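Local coordinates for protein NADP-dependent glyceraldehyde-3-phosphate dehydrogenase (Bacillus halodurans, PDB 3PRL) that probably oxidises glyceraldehyde 3-phosphate to 3-phosphoglycerate without phosphorylation, using NADP+, as a member of the aldehyde dehydrogenase family, at residues Y78-L83 and D115-T120; M96-K101 and G191-I196; V148-L153 and S472-R477; D374-A379 and P393-K398; G413-I418 and V435-I440. All coordinates share one frame; numbering follows the deposited sequence. Where two conformers were deposited one is given.

Interaction 1: Y78-L83 and D115-T120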
# COMPACT_ATOMS: atom_id res chain seq x y z
N TYR D 78 20.32 14.56 -2.04
CA TYR D 78 20.76 14.64 -3.42
C TYR D 78 22.13 15.33 -3.49
O TYR D 78 23.06 14.81 -4.09
CB TYR D 78 19.76 15.44 -4.29
CG TYR D 78 18.39 14.81 -4.51
CD1 TYR D 78 18.19 13.45 -4.37
CD2 TYR D 78 17.31 15.60 -4.91
CE1 TYR D 78 16.95 12.88 -4.58
CE2 TYR D 78 16.06 15.03 -5.13
CZ TYR D 78 15.88 13.67 -4.96
OH TYR D 78 14.65 13.09 -5.17
N ALA D 79 22.23 16.50 -2.85
CA ALA D 79 23.48 17.31 -2.85
C ALA D 79 24.65 16.56 -2.23
O ALA D 79 25.77 16.60 -2.75
CB ALA D 79 23.27 18.63 -2.12
N TRP D 80 24.38 15.86 -1.14
CA TRP D 80 25.40 15.07 -0.46
C TRP D 80 25.86 13.94 -1.38
O TRP D 80 27.05 13.71 -1.51
CB TRP D 80 24.81 14.52 0.84
CG TRP D 80 25.68 13.64 1.67
CD1 TRP D 80 27.05 13.62 1.72
CD2 TRP D 80 25.24 12.66 2.61
NE1 TRP D 80 27.48 12.69 2.63
CE2 TRP D 80 26.38 12.08 3.19
CE3 TRP D 80 23.97 12.23 3.03
CZ2 TRP D 80 26.31 11.08 4.16
CZ3 TRP D 80 23.90 11.23 3.98
CH2 TRP D 80 25.05 10.67 4.54
N ALA D 81 24.90 13.26 -2.01
CA ALA D 81 25.18 12.16 -2.92
C ALA D 81 26.06 12.62 -4.08
O ALA D 81 27.04 11.94 -4.42
CB ALA D 81 23.91 11.56 -3.44
N ASP D 82 25.70 13.76 -4.66
CA ASP D 82 26.49 14.34 -5.75
C ASP D 82 27.94 14.57 -5.35
O ASP D 82 28.86 14.17 -6.06
CB ASP D 82 25.87 15.65 -6.26
CG ASP D 82 24.41 15.49 -6.71
OD1 ASP D 82 23.89 14.36 -6.73
OD2 ASP D 82 23.79 16.52 -7.04
N LEU D 83 28.14 15.23 -4.20
CA LEU D 83 29.48 15.51 -3.71
C LEU D 83 30.27 14.24 -3.39
O LEU D 83 31.47 14.21 -3.59
CB LEU D 83 29.46 16.44 -2.48
CG LEU D 83 28.83 17.84 -2.55
CD1 LEU D 83 29.25 18.68 -1.33
CD2 LEU D 83 29.15 18.59 -3.84
N ASP D 115 24.30 6.16 -4.45
CA ASP D 115 23.14 5.48 -4.99
C ASP D 115 22.11 5.16 -3.92
O ASP D 115 20.90 5.31 -4.16
CB ASP D 115 23.56 4.21 -5.72
CG ASP D 115 24.28 4.50 -7.03
OD1 ASP D 115 24.23 5.65 -7.54
OD2 ASP D 115 24.89 3.55 -7.56
N ILE D 116 22.57 4.73 -2.74
CA ILE D 116 21.67 4.47 -1.60
C ILE D 116 21.04 5.76 -1.05
O ILE D 116 19.86 5.77 -0.68
CB ILE D 116 22.36 3.70 -0.44
CG1 ILE D 116 22.54 2.23 -0.80
CG2 ILE D 116 21.53 3.75 0.82
CD1 ILE D 116 23.80 1.59 -0.15
N ILE D 117 21.83 6.82 -1.00
CA ILE D 117 21.36 8.10 -0.50
C ILE D 117 20.30 8.72 -1.43
O ILE D 117 19.31 9.28 -0.95
CB ILE D 117 22.55 9.08 -0.26
CG1 ILE D 117 23.43 8.57 0.89
CG2 ILE D 117 22.08 10.52 -0.02
CD1 ILE D 117 24.80 9.16 0.90
N ARG D 118 20.48 8.60 -2.75
CA ARG D 118 19.49 9.16 -3.68
C ARG D 118 18.17 8.40 -3.63
O ARG D 118 17.11 9.00 -3.58
CB ARG D 118 20.04 9.23 -5.10
CG ARG D 118 21.19 10.20 -5.24
CD ARG D 118 21.31 10.69 -6.65
NE ARG D 118 22.71 10.82 -7.03
CZ ARG D 118 23.42 9.85 -7.58
NH1 ARG D 118 22.86 8.65 -7.81
NH2 ARG D 118 24.69 10.06 -7.90
N HIS D 119 18.26 7.08 -3.60
CA HIS D 119 17.09 6.20 -3.59
C HIS D 119 16.29 6.28 -2.30
O HIS D 119 15.07 6.12 -2.32
CB HIS D 119 17.53 4.76 -3.83
CG HIS D 119 16.43 3.88 -4.33
ND1 HIS D 119 16.21 3.65 -5.66
CD2 HIS D 119 15.49 3.18 -3.66
CE1 HIS D 119 15.17 2.84 -5.80
NE2 HIS D 119 14.72 2.55 -4.60
N THR D 120 17.01 6.52 -1.19
CA THR D 120 16.46 6.80 0.14
C THR D 120 15.71 8.13 0.13
O THR D 120 14.60 8.23 0.68
CB THR D 120 17.61 6.87 1.22
OG1 THR D 120 18.20 5.58 1.41
CG2 THR D 120 17.11 7.35 2.55
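Ile117 sets its CD1 methyl over one face of the Trp80 indole, 3.7 Å from the centroid of the six-membered ring and only 6° off its normal, a CH-pi contact. The indole gets there because CG of Trp80 stands opposite the backbone N (chi1 178°), which swings the six-membered ring toward helix 103-124, while NE1 is hydrogen-bonded to Met198 O. CG2 of Ile117 splits its contacts between Trp80 CE3 and the methyl of Ala81. The two helices, 70-86 and 103-124, run antiparallel in the helical layer of the aldehyde dehydrogenase fold; the axes of segments 78-83 and 115-120 approach to 8.6 Å at 164°, a closeness that suits the small Ala81, whose CB lies 3.5 Å from Arg118 CG. Arg118, bent at chi3, carries its guanidinium past that methyl into a salt-bridge network: NE has Asp82 OD1 at its edge, a long pair at 3.7 Å, NH1 makes a weak bond to Asp115 OD1, and NH2 pairs with Glu85. A leucine in place of Trp80 would probably leave the Ile117 methyl without its aromatic face and Met198 O without its indole donor. In one of two modelled conformers, Tyr78 turns its ring edge, at CE1, to Arg118 O.

Interaction 2: M96-K101 and G191-I196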
# COMPACT_ATOMS: atom_id res chain seq x y z
N MET D 96 40.39 2.35 1.02
CA MET D 96 41.31 1.22 0.75
C MET D 96 42.48 1.16 1.73
O MET D 96 42.81 0.08 2.20
CB MET D 96 41.78 1.09 -0.72
CG MET D 96 42.32 2.32 -1.37
SD MET D 96 43.74 2.05 -2.46
CE MET D 96 44.56 3.61 -2.16
N HIS D 97 43.05 2.31 2.08
CA HIS D 97 44.14 2.34 3.06
C HIS D 97 43.65 1.98 4.47
O HIS D 97 44.19 1.07 5.10
CB HIS D 97 44.85 3.70 3.09
CG HIS D 97 45.78 3.95 1.94
ND1 HIS D 97 45.68 5.06 1.13
CD2 HIS D 97 46.83 3.24 1.47
CE1 HIS D 97 46.62 5.02 0.20
NE2 HIS D 97 47.34 3.92 0.39
N GLU D 98 42.62 2.70 4.94
CA GLU D 98 42.20 2.72 6.36
C GLU D 98 41.69 1.37 6.85
O GLU D 98 41.97 0.97 7.98
CB GLU D 98 41.11 3.79 6.59
CG GLU D 98 41.11 4.41 7.99
CD GLU D 98 39.85 5.23 8.29
OE1 GLU D 98 39.07 5.56 7.36
OE2 GLU D 98 39.63 5.56 9.49
N VAL D 99 40.90 0.71 6.00
CA VAL D 99 40.32 -0.58 6.35
C VAL D 99 40.85 -1.71 5.46
O VAL D 99 40.38 -2.86 5.53
CB VAL D 99 38.77 -0.51 6.43
CG1 VAL D 99 38.34 0.61 7.40
CG2 VAL D 99 38.13 -0.28 5.05
N ALA D 100 41.88 -1.39 4.66
CA ALA D 100 42.55 -2.35 3.77
C ALA D 100 41.62 -3.05 2.76
O ALA D 100 41.72 -4.26 2.53
CB ALA D 100 43.37 -3.36 4.59
N LYS D 101 40.74 -2.26 2.15
CA LYS D 101 39.79 -2.78 1.16
C LYS D 101 40.37 -2.65 -0.25
O LYS D 101 40.85 -1.58 -0.61
CB LYS D 101 38.48 -1.99 1.28
CG LYS D 101 37.40 -2.33 0.27
CD LYS D 101 36.06 -1.75 0.69
CE LYS D 101 35.57 -2.35 2.02
NZ LYS D 101 34.09 -2.32 2.16
N GLY D 191 38.08 3.27 10.55
CA GLY D 191 37.01 3.68 9.63
C GLY D 191 36.54 5.10 9.93
O GLY D 191 35.85 5.73 9.12
N SER D 192 36.90 5.61 11.10
CA SER D 192 36.54 6.97 11.47
C SER D 192 37.02 8.06 10.49
O SER D 192 36.32 9.06 10.30
CB SER D 192 37.02 7.27 12.89
OG SER D 192 36.31 6.48 13.83
N LEU D 193 38.20 7.90 9.89
CA LEU D 193 38.65 8.91 8.90
C LEU D 193 37.77 8.94 7.64
O LEU D 193 37.43 10.03 7.15
CB LEU D 193 40.11 8.73 8.47
CG LEU D 193 41.26 8.59 9.47
CD1 LEU D 193 42.49 8.15 8.71
CD2 LEU D 193 41.53 9.89 10.25
N SER D 194 37.45 7.76 7.11
CA SER D 194 36.58 7.65 5.94
C SER D 194 35.18 8.20 6.25
O SER D 194 34.64 8.97 5.48
CB SER D 194 36.51 6.22 5.41
OG SER D 194 37.78 5.76 4.96
N GLY D 195 34.61 7.80 7.39
CA GLY D 195 33.34 8.39 7.84
C GLY D 195 33.39 9.90 8.06
O GLY D 195 32.40 10.59 7.81
N ILE D 196 34.52 10.44 8.53
CA ILE D 196 34.61 11.89 8.71
C ILE D 196 34.55 12.57 7.34
O ILE D 196 33.75 13.48 7.14
CB ILE D 196 35.81 12.35 9.60
CG1 ILE D 196 35.65 11.85 11.05
CG2 ILE D 196 35.91 13.85 9.63
CD1 ILE D 196 36.98 11.91 11.87
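Glu98, at the end of helix 88-98, lays its carboxylate on the backbone N-H groups at the start of helix 192-204, where Gly191 holds the N-cap position. Among the hydrogen bonds, OE1 accepts two from Ser194: its backbone N at 2.7 Å, on the syn side and 22° out of the carboxylate plane, and its OG at 2.7 Å, nearly in line with the C-O bond. OE2 takes Leu193 N at 2.8 Å, also syn, and more weakly Gly191 N at 3.0 Å. With both oxygens gripped, the carboxylate can hardly rotate, and the buried charge probably gains from the positive end of the helix dipole. The Glu98 chain reaches this far because it is extended beyond CG (chi2 -167°). Van der Waals contacts are fewer. Leu193 lays its CB and CG beside OE2, and Glu98 CG comes near its CD1. The phi of Gly191, 126°, would jam a side chain against the preceding carbonyl. The helix start lies next to the NADP(+) site: the side chain of Ser192, whose OG bonds Ala188 O, lies close to those of Lys186 and Thr189, residues that bind NADP(+), absent from this chain. Where helix 88-98 gives out, Val99 CG1 rests against Gly191 CA, 4.0 Å away.

Interaction 3: V148-L153 and S472-R477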
# COMPACT_ATOMS: atom_id res chain seq x y z
N VAL D 148 -3.56 9.35 9.57
CA VAL D 148 -2.36 8.69 10.08
C VAL D 148 -1.18 9.15 9.23
O VAL D 148 -1.21 9.08 8.00
CB VAL D 148 -2.51 7.12 10.14
CG1 VAL D 148 -1.35 6.45 10.89
CG2 VAL D 148 -3.85 6.71 10.82
N GLU D 149 -0.15 9.66 9.89
CA GLU D 149 1.08 10.01 9.20
C GLU D 149 2.26 9.42 9.95
O GLU D 149 2.06 8.75 10.98
CB GLU D 149 1.19 11.53 9.07
CG GLU D 149 0.36 12.11 7.92
CD GLU D 149 0.25 13.64 7.95
OE1 GLU D 149 -0.09 14.20 9.02
OE2 GLU D 149 0.50 14.28 6.89
N ARG D 150 3.48 9.63 9.43
CA ARG D 150 4.72 9.26 10.11
C ARG D 150 5.51 10.46 10.63
O ARG D 150 5.70 11.46 9.93
CB ARG D 150 5.63 8.45 9.18
CG ARG D 150 5.03 7.12 8.82
CD ARG D 150 6.03 6.03 8.94
NE ARG D 150 5.36 4.86 9.46
CZ ARG D 150 5.69 4.21 10.57
NH1 ARG D 150 6.75 4.57 11.29
NH2 ARG D 150 4.94 3.18 10.94
N GLU D 151 6.01 10.33 11.85
CA GLU D 151 6.72 11.39 12.56
C GLU D 151 8.12 10.89 12.93
O GLU D 151 8.25 9.76 13.38
CB GLU D 151 5.93 11.75 13.83
CG GLU D 151 6.62 12.63 14.89
CD GLU D 151 6.57 14.13 14.60
OE1 GLU D 151 6.63 14.54 13.43
OE2 GLU D 151 6.51 14.91 15.57
N PRO D 152 9.17 11.72 12.74
CA PRO D 152 10.50 11.32 13.25
C PRO D 152 10.45 10.94 14.73
O PRO D 152 9.60 11.43 15.47
CB PRO D 152 11.35 12.58 13.08
CG PRO D 152 10.41 13.70 12.60
CD PRO D 152 9.21 13.00 12.01
N LEU D 153 11.36 10.07 15.16
CA LEU D 153 11.46 9.73 16.58
C LEU D 153 12.22 10.81 17.38
O LEU D 153 11.91 11.05 18.55
CB LEU D 153 12.10 8.34 16.77
CG LEU D 153 11.51 7.10 16.08
CD1 LEU D 153 12.60 6.05 15.87
CD2 LEU D 153 10.32 6.49 16.86
N SER D 472 11.59 2.40 10.42
CA SER D 472 12.23 2.20 11.70
C SER D 472 12.69 3.54 12.29
O SER D 472 12.97 3.64 13.49
CB SER D 472 13.40 1.23 11.56
OG SER D 472 14.40 1.81 10.75
N MET D 473 12.72 4.57 11.43
CA MET D 473 13.17 5.91 11.82
C MET D 473 12.03 6.82 12.26
O MET D 473 12.25 7.98 12.60
CB MET D 473 13.89 6.59 10.65
CG MET D 473 15.04 5.79 10.03
SD MET D 473 16.59 5.83 10.97
CE MET D 473 17.57 4.60 10.10
N THR D 474 10.81 6.29 12.22
CA THR D 474 9.61 7.08 12.42
C THR D 474 8.65 6.32 13.32
O THR D 474 8.96 5.23 13.80
CB THR D 474 8.90 7.35 11.06
OG1 THR D 474 8.97 6.17 10.25
CG2 THR D 474 9.53 8.52 10.31
N ARG D 475 7.48 6.91 13.53
CA ARG D 475 6.37 6.33 14.29
C ARG D 475 5.08 6.97 13.77
O ARG D 475 5.11 8.03 13.10
CB ARG D 475 6.56 6.53 15.83
CG ARG D 475 6.75 8.02 16.35
CD ARG D 475 5.41 8.77 16.55
NE ARG D 475 5.50 10.03 17.32
CZ ARG D 475 4.44 10.71 17.75
NH1 ARG D 475 3.20 10.28 17.50
NH2 ARG D 475 4.60 11.83 18.45
N GLU D 476 3.94 6.33 14.07
CA GLU D 476 2.66 6.83 13.64
C GLU D 476 2.27 8.06 14.45
O GLU D 476 2.50 8.15 15.66
CB GLU D 476 1.58 5.75 13.71
CG GLU D 476 1.65 4.72 12.58
CD GLU D 476 2.42 3.47 12.96
OE1 GLU D 476 3.25 3.52 13.88
OE2 GLU D 476 2.18 2.42 12.33
N ARG D 477 1.68 9.00 13.72
CA ARG D 477 1.16 10.23 14.25
C ARG D 477 -0.30 10.29 13.82
O ARG D 477 -0.60 10.42 12.63
CB ARG D 477 1.96 11.40 13.68
CG ARG D 477 1.37 12.76 14.02
CD ARG D 477 2.39 13.88 14.25
NE ARG D 477 1.75 14.73 15.22
CZ ARG D 477 2.15 14.93 16.47
NH1 ARG D 477 3.29 14.45 16.93
NH2 ARG D 477 1.39 15.68 17.26
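Arg150 reaches two residues of the opposing strand at once. Its NH1 donates to Thr474 OG1 at 2.9 Å, 17° out of the guanidinium plane, and NH2 forms a salt bridge with Glu476 OE2 at 3.2 Å, the two side chains lying side by side with their planes 52° apart. Bends at chi2 and chi3 fold the guanidinium back across the strand, one face over the Arg475-Glu476 peptide. Replacing Arg150 by an alanine would probably leave the Glu476 carboxylate without its salt-bridge mate here and deprive Thr474 OG1 of a donor, though that hydroxyl keeps Leu470 O as its partner. On the sheet face carrying Glu149, Glu151, Arg475 and Arg477, Glu151 OE2 forms a salt bridge with Arg477 NH1 at 3.5 Å, while Glu151 OE1 pairs with Lys431 and Arg477 NH2 donates to Leu433 O, both of the second subunit. Strands 144-159 and 474-482 pair here as an antiparallel ladder, at the root of the beta arm that serves oligomerisation in aldehyde dehydrogenases, in keeping with those contacts. Hydrogen-bonded pairs Glu149-Arg477 and Glu151-Arg475 alternate with non-hydrogen-bonded Arg150-Glu476 and Pro152-Thr474. Arg475 turns a face of its guanidinium to Glu151 CG, and its NH1 bonds Glu476 O and Val435 O of the second subunit. Further out, Val148 CG1 touches Glu476 CG at 3.9 Å. At the far end Leu153 lays CD2 against Arg475 CB, also 3.9 Å away, and CD1 near Ser472 O.

Interaction 4: D374-A379 and P393-K398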
# COMPACT_ATOMS: atom_id res chain seq x y z
N ASP D 374 38.43 -29.10 3.94
CA ASP D 374 37.44 -30.10 3.55
C ASP D 374 37.16 -31.04 4.72
O ASP D 374 37.87 -31.00 5.73
CB ASP D 374 37.89 -30.88 2.30
CG ASP D 374 36.73 -31.53 1.54
OD1 ASP D 374 35.57 -31.50 2.02
OD2 ASP D 374 36.99 -32.09 0.45
N ASP D 375 36.12 -31.85 4.59
CA ASP D 375 35.72 -32.86 5.57
C ASP D 375 35.50 -32.28 6.96
O ASP D 375 35.74 -32.95 7.98
CB ASP D 375 36.75 -34.00 5.58
CG ASP D 375 36.75 -34.79 4.28
OD1 ASP D 375 35.91 -35.71 4.15
OD2 ASP D 375 37.60 -34.50 3.41
N VAL D 376 35.02 -31.04 6.98
CA VAL D 376 34.86 -30.27 8.22
C VAL D 376 33.72 -30.84 9.04
O VAL D 376 32.66 -31.20 8.51
CB VAL D 376 34.71 -28.75 7.93
CG1 VAL D 376 34.30 -27.98 9.19
CG2 VAL D 376 36.02 -28.21 7.40
N THR D 377 33.94 -30.94 10.34
CA THR D 377 32.99 -31.62 11.21
C THR D 377 32.31 -30.67 12.19
O THR D 377 32.85 -29.61 12.53
CB THR D 377 33.65 -32.83 11.95
OG1 THR D 377 34.72 -32.38 12.78
CG2 THR D 377 34.18 -33.87 10.95
N PRO D 378 31.10 -31.03 12.64
CA PRO D 378 30.40 -30.28 13.68
C PRO D 378 31.18 -30.12 14.99
O PRO D 378 30.80 -29.30 15.81
CB PRO D 378 29.14 -31.12 13.92
CG PRO D 378 28.91 -31.81 12.64
CD PRO D 378 30.26 -32.14 12.13
N ALA D 379 32.26 -30.90 15.18
CA ALA D 379 33.11 -30.77 16.38
C ALA D 379 34.16 -29.65 16.27
O ALA D 379 34.79 -29.27 17.27
CB ALA D 379 33.80 -32.12 16.72
N PRO D 393 34.98 -23.51 5.15
CA PRO D 393 34.86 -24.95 5.36
C PRO D 393 33.88 -25.60 4.40
O PRO D 393 32.91 -24.98 3.99
CB PRO D 393 34.35 -25.05 6.79
CG PRO D 393 33.60 -23.77 7.02
CD PRO D 393 34.27 -22.73 6.17
N ILE D 394 34.16 -26.85 4.03
CA ILE D 394 33.20 -27.65 3.29
C ILE D 394 32.71 -28.77 4.22
O ILE D 394 33.51 -29.43 4.89
CB ILE D 394 33.79 -28.21 1.95
CG1 ILE D 394 34.68 -27.16 1.23
CG2 ILE D 394 32.68 -28.75 1.05
CD1 ILE D 394 33.98 -25.88 0.80
N ILE D 395 31.40 -28.94 4.27
CA ILE D 395 30.81 -29.96 5.13
C ILE D 395 30.07 -30.95 4.24
O ILE D 395 29.11 -30.62 3.57
CB ILE D 395 29.92 -29.35 6.25
CG1 ILE D 395 30.77 -28.50 7.20
CG2 ILE D 395 29.19 -30.45 7.02
CD1 ILE D 395 29.98 -27.58 8.12
N ARG D 396 30.59 -32.18 4.21
CA ARG D 396 30.02 -33.21 3.36
C ARG D 396 28.74 -33.73 4.02
O ARG D 396 28.76 -34.21 5.15
CB ARG D 396 31.03 -34.34 3.08
CG ARG D 396 32.50 -33.92 3.14
CD ARG D 396 33.35 -34.66 2.12
NE ARG D 396 33.61 -33.85 0.93
CZ ARG D 396 34.12 -34.30 -0.21
NH1 ARG D 396 34.42 -35.59 -0.36
NH2 ARG D 396 34.31 -33.47 -1.23
N VAL D 397 27.63 -33.59 3.31
CA VAL D 397 26.31 -33.91 3.86
C VAL D 397 25.63 -35.01 3.02
O VAL D 397 26.04 -35.27 1.89
CB VAL D 397 25.46 -32.61 3.97
CG1 VAL D 397 24.05 -32.91 4.37
CG2 VAL D 397 26.09 -31.66 4.98
N LYS D 398 24.61 -35.66 3.59
CA LYS D 398 23.88 -36.71 2.88
C LYS D 398 22.70 -36.17 2.07
O LYS D 398 22.47 -36.61 0.95
CB LYS D 398 23.38 -37.78 3.86
CG LYS D 398 23.43 -39.22 3.31
CD LYS D 398 22.26 -40.09 3.81
CE LYS D 398 22.10 -40.08 5.34
NZ LYS D 398 20.80 -40.66 5.80
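Asp374 and Arg396 carry the charged part of this contact. Asp374 OD1 forms a salt bridge with Arg396 NE at 3.2 Å, while OD2 stands 3.3 Å above the guanidinium plane, offset toward its rim; the two flat groups are nearly perpendicular, 81° apart. This places one carboxylate oxygen at NE and the other over the face. Bends at chi2 and chi3 turn the Arg396 chain into that position. Asp375 adds a second negative charge nearby: its OD1 touches Arg396 CD at 3.4 Å but lies well out of the guanidinium plane, where it probably acts on the arginine through charge alone. The positive charge probably offsets both carboxylates.

The hydrogen bonds are few. Val376 N donates to Ile394 O at 3.0 Å. Asp374 OD1 also receives Asp375 N, at 2.7 Å from above the carboxylate plane, so this oxygen serves both the turn and the salt bridge. Asp375, with left-handed backbone angles, bends the chain out of the strand.

Apolar contact centres on Val376. Its CG2 meets Pro393 CB at 3.6 Å, and its CB lies 4.0 Å from Ile395 CG1. Chi1 of 170° sends CG1 the other way from the backbone N, where it also reaches Pro393 CB.

Away from the annotated sites, in the largely parallel sheet of the catalytic domain of the aldehyde dehydrogenase fold, the contact closes the end of strand 367-374 against its parallel neighbour 391-397, which in turn pairs with strand 296-302; helix 303-317 packs on Arg396 and supplies Asp307, which forms a salt bridge with Arg396 NH1.

Interaction 5: G413-I418 and V435-I440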
# COMPACT_ATOMS: atom_id res chain seq x y z
N GLY D 413 21.69 -16.49 11.97
CA GLY D 413 20.46 -16.53 11.18
C GLY D 413 20.31 -15.35 10.25
O GLY D 413 19.24 -14.75 10.18
N LEU D 414 21.38 -15.02 9.53
CA LEU D 414 21.37 -13.86 8.66
C LEU D 414 20.77 -14.21 7.28
O LEU D 414 19.62 -13.84 6.96
CB LEU D 414 22.79 -13.26 8.59
CG LEU D 414 23.11 -11.89 7.96
CD1 LEU D 414 21.99 -10.86 8.18
CD2 LEU D 414 24.41 -11.35 8.54
N GLN D 415 21.53 -14.96 6.48
CA GLN D 415 21.14 -15.30 5.12
C GLN D 415 21.58 -16.73 4.77
O GLN D 415 22.24 -17.37 5.56
CB GLN D 415 21.72 -14.27 4.14
CG GLN D 415 20.98 -12.92 4.14
CD GLN D 415 21.17 -12.14 2.84
OE1 GLN D 415 21.75 -12.64 1.89
NE2 GLN D 415 20.62 -10.91 2.78
N ALA D 416 21.18 -17.22 3.60
CA ALA D 416 21.58 -18.56 3.12
C ALA D 416 21.40 -18.72 1.62
O ALA D 416 20.61 -18.00 1.00
CB ALA D 416 20.78 -19.66 3.85
N SER D 417 22.13 -19.68 1.05
CA SER D 417 21.99 -20.06 -0.36
C SER D 417 21.55 -21.53 -0.52
O SER D 417 22.06 -22.40 0.21
CB SER D 417 23.31 -19.86 -1.10
OG SER D 417 23.83 -18.56 -0.95
N ILE D 418 20.62 -21.80 -1.44
CA ILE D 418 20.33 -23.17 -1.89
C ILE D 418 20.69 -23.31 -3.37
O ILE D 418 20.32 -22.45 -4.19
CB ILE D 418 18.82 -23.60 -1.70
CG1 ILE D 418 18.19 -23.00 -0.43
CG2 ILE D 418 18.66 -25.14 -1.75
CD1 ILE D 418 18.83 -23.44 0.87
N VAL D 435 16.45 -17.90 8.76
CA VAL D 435 17.25 -16.77 8.30
C VAL D 435 16.31 -15.70 7.79
O VAL D 435 15.12 -15.96 7.59
CB VAL D 435 18.24 -17.18 7.18
CG1 VAL D 435 19.12 -18.35 7.63
CG2 VAL D 435 17.50 -17.52 5.88
N GLY D 436 16.83 -14.50 7.62
CA GLY D 436 16.07 -13.41 7.04
C GLY D 436 15.82 -13.61 5.57
O GLY D 436 14.67 -13.50 5.10
N THR D 437 16.89 -13.95 4.84
CA THR D 437 16.80 -14.09 3.39
C THR D 437 17.39 -15.39 2.87
O THR D 437 18.46 -15.79 3.29
CB THR D 437 17.52 -12.91 2.70
OG1 THR D 437 17.04 -11.69 3.27
CG2 THR D 437 17.30 -12.91 1.16
N VAL D 438 16.68 -16.04 1.94
CA VAL D 438 17.19 -17.20 1.22
C VAL D 438 17.43 -16.80 -0.23
O VAL D 438 16.54 -16.21 -0.87
CB VAL D 438 16.20 -18.38 1.27
CG1 VAL D 438 16.73 -19.56 0.45
CG2 VAL D 438 15.93 -18.80 2.73
N HIS D 439 18.62 -17.09 -0.74
CA HIS D 439 18.94 -16.87 -2.15
C HIS D 439 18.93 -18.19 -2.91
O HIS D 439 19.67 -19.12 -2.57
CB HIS D 439 20.33 -16.23 -2.30
CG HIS D 439 20.44 -14.85 -1.74
ND1 HIS D 439 20.52 -13.73 -2.54
CD2 HIS D 439 20.49 -14.40 -0.47
CE1 HIS D 439 20.61 -12.65 -1.79
NE2 HIS D 439 20.59 -13.03 -0.53
N ILE D 440 18.11 -18.26 -3.97
CA ILE D 440 18.10 -19.42 -4.87
C ILE D 440 19.12 -19.30 -6.02
O ILE D 440 18.98 -18.44 -6.91
CB ILE D 440 16.68 -19.74 -5.42
CG1 ILE D 440 15.63 -19.74 -4.30
CG2 ILE D 440 16.67 -21.07 -6.21
CD1 ILE D 440 15.94 -20.65 -3.13
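Gln415 lies alongside Thr437, both side chains pointing the same way, its CG filling the space beside Thr437 CB at 3.7 Å. Past that shoulder the extended Gln415 chain brings OE1 to the edge of the His439 ring, 2.7 Å from NE2 in a weak, bent bond, with the amide and ring planes 35° apart. His439 gets there with CG pointing opposite its own carbonyl carbon (chi1 -66°), and the ring edge also passes Ala416 O. On the face carrying Ala416, Ile418, Val438 and Ile440 the fit is apolar: Ile418 CG1 nests against Val438 CG1 at 3.8 Å and nears Ile440 CD1, while Val435 CG1 approaches the small Ala416 CB to 4.3 Å. This is the parallel strand pair of a beta-alpha-beta unit, 415-419 and 437-440, joined by helix 423-431, whose Ala426 touches both Ile418 and Ile440. His439 N donates to Ala416 O at 2.8 Å, and Ile418 N to His439 O; Leu414 O takes Gly436 N. In the second subunit a strand continues the ladder beyond 437-440. Gln415 NE2 is spent on Glu445 O, which is consistent with OE1 as acceptor and a proton on His439 NE2.

Overall arrangement
Interactions 1 and 2 share the helical cofactor-binding half: helices 70-86, 88-98 and 103-124 follow one another in the chain, and the contacts' centres lie 20 Å apart. Interaction 2 is next to the NADP(+) site, with Ser192 about 4 Å from Lys186 and Thr189 between side chains; Trp80 of interaction 1 is about 10 Å from Ser160. Interactions 4 and 5, centres 19 Å apart, reach the same sheet, and Leu414 of interaction 5 lies about 7 Å from Glu259, the predicted active-site residue. Interaction 3, 47 Å from interaction 4 between centres, joins the assembly: through Arg475 and Val435, interaction 3 of one chain meets interaction 5 of the second subunit, which interaction 1 also touches.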